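Local coordinates for protein CurH (Lyngbya majuscula, PDB 3KG7) that catalyses, as the dehydratase domain of the CurH module of the curacin polyketide synthase, the loss of water from a beta-hydroxyacyl intermediate, at the interface of chains A and B. Coordinates in Å, arbitrary orientation; residue numbers count along the deposited sequence, not the author numbering. Chains: chain A/B, CurH.

The interface of chains A and B. Residues chain A 16-19; chain B 89, 106, 116.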
loop_
_atom_site.group_PDB
_atom_site.type_symbol
_atom_site.label_atom_id
_atom_site.label_comp_id
_atom_site.label_asym_id
_atom_site.label_seq_id
_atom_site.Cartn_x
_atom_site.Cartn_y
_atom_site.Cartn_z
ATOM N N LEU A 16 2.336 -5.758 2.113
ATOM C CA LEU A 16 0.954 -5.511 1.739
ATOM C C LEU A 16 0.749 -5.971 0.315
ATOM O O LEU A 16 1.500 -5.587 -0.591
ATOM C CB LEU A 16 0.561 -4.033 1.896
ATOM C CG LEU A 16 -0.897 -3.613 1.614
ATOM C CD1 LEU A 16 -1.917 -4.287 2.554
ATOM C CD2 LEU A 16 -1.039 -2.119 1.720
ATOM N N GLU A 17 -0.259 -6.814 0.132
ATOM C CA GLU A 17 -0.632 -7.278 -1.194
ATOM C C GLU A 17 -1.785 -6.439 -1.706
ATOM O O GLU A 17 -2.823 -6.326 -1.049
ATOM C CB GLU A 17 -1.050 -8.739 -1.178
ATOM C CG GLU A 17 0.066 -9.705 -0.951
ATOM C CD GLU A 17 -0.442 -11.120 -0.815
ATOM O OE1 GLU A 17 0.141 -12.020 -1.462
ATOM O OE2 GLU A 17 -1.428 -11.332 -0.066
ATOM N N LEU A 18 -1.602 -5.850 -2.886
ATOM C CA LEU A 18 -2.632 -4.988 -3.472
ATOM C C LEU A 18 -3.722 -5.800 -4.125
ATOM O O LEU A 18 -3.467 -6.643 -4.978
ATOM C CB LEU A 18 -2.046 -3.968 -4.452
ATOM C CG LEU A 18 -1.486 -2.681 -3.824
ATOM C CD1 LEU A 18 -0.234 -2.908 -3.017
ATOM C CD2 LEU A 18 -1.181 -1.698 -4.911
ATOM N N ALA A 19 -4.944 -5.547 -3.683
ATOM C CA ALA A 19 -6.125 -6.230 -4.176
ATOM C C ALA A 19 -6.304 -6.002 -5.658
ATOM O O ALA A 19 -6.621 -6.918 -6.419
ATOM C CB ALA A 19 -7.352 -5.700 -3.451
ATOM N N GLN B 89 -9.855 -3.215 1.317
ATOM C CA GLN B 89 -8.976 -2.214 0.720
ATOM C C GLN B 89 -9.774 -1.230 -0.110
ATOM O O GLN B 89 -10.493 -1.631 -1.029
ATOM C CB GLN B 89 -7.908 -2.876 -0.151
ATOM C CG GLN B 89 -6.820 -3.589 0.635
ATOM C CD GLN B 89 -5.612 -3.956 -0.202
ATOM O OE1 GLN B 89 -5.541 -3.636 -1.386
ATOM N NE2 GLN B 89 -4.651 -4.636 0.411
ATOM N N PHE B 106 -12.339 -3.276 -2.482
ATOM C CA PHE B 106 -12.202 -4.728 -2.580
ATOM C C PHE B 106 -12.104 -5.333 -1.185
ATOM O O PHE B 106 -11.648 -4.665 -0.251
ATOM C CB PHE B 106 -10.917 -5.086 -3.338
ATOM C CG PHE B 106 -10.975 -4.827 -4.819
ATOM C CD1 PHE B 106 -11.120 -5.884 -5.714
ATOM C CD2 PHE B 106 -10.856 -3.535 -5.327
ATOM C CE1 PHE B 106 -11.166 -5.655 -7.098
ATOM C CE2 PHE B 106 -10.906 -3.297 -6.708
ATOM C CZ PHE B 106 -11.057 -4.355 -7.591
ATOM N N TRP B 116 -10.004 -11.881 -4.380
ATOM C CA TRP B 116 -10.531 -10.562 -4.061
ATOM C C TRP B 116 -11.890 -10.334 -4.718
ATOM O O TRP B 116 -12.075 -10.643 -5.894
ATOM C CB TRP B 116 -9.561 -9.472 -4.518
ATOM C CG TRP B 116 -8.268 -9.350 -3.746
ATOM C CD1 TRP B 116 -7.037 -9.789 -4.145
ATOM C CD2 TRP B 116 -8.071 -8.712 -2.469
ATOM N NE1 TRP B 116 -6.088 -9.481 -3.193
ATOM C CE2 TRP B 116 -6.694 -8.820 -2.156
ATOM C CE3 TRP B 116 -8.921 -8.061 -1.561
ATOM C CZ2 TRP B 116 -6.147 -8.292 -0.977
ATOM C CZ3 TRP B 116 -8.375 -7.546 -0.382
ATOM C CH2 TRP B 116 -7.003 -7.667 -0.105
#
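The end of the short strand 14-17 of chain A, and the loop that follows it, meet the side chain of B:Gln89 on strand 86-92 and the indole of B:Trp116, in one patch of a two-fold symmetric interface between double-hotdog dehydratase domains, repeated with the chains exchanged. The structure alone does not show whether this pairing exists in the intact synthase. B:Gln89 presents its primary amide to the backbone of chain A and uses both ends of it. NE2 of B:Gln89 donates to the carbonyl O of A:Glu17 at 2.9 Å, with 148° at the hydrogen, and the acceptor lies somewhat out of the amide plane. OE1 of B:Gln89 accepts from the backbone N of A:Ala19 at 3.0 Å; this bond is nearly straight at the hydrogen (170°), yet the N-H comes from above the carbonyl plane and not along a lone pair. A donor and an acceptor met by one amide support this placement of its oxygen and nitrogen and should restrict its rotation. The reach comes from a chain extended beyond CG (chi2 -166°). CD1 of A:Leu16 lies 3.5 Å from NE2 of B:Gln89, as the two side chains pass in opposite directions. The apolar part of the contact centres on A:Ala19, a residue that has 94 Å² of its surface hidden by chain B. CB of A:Ala19 sits over one face of the indole, 3.3 Å from the centroid of the six-membered ring of B:Trp116, while its CA covers the five-membered ring, so the residue spans the bicycle in CH-pi contact. At 2.77 Å resolution the exact spacing carries little weight. B:Phe106 contributes mainly the base of its side chain: CB of B:Phe106 lies 3.6 Å from CB of A:Ala19.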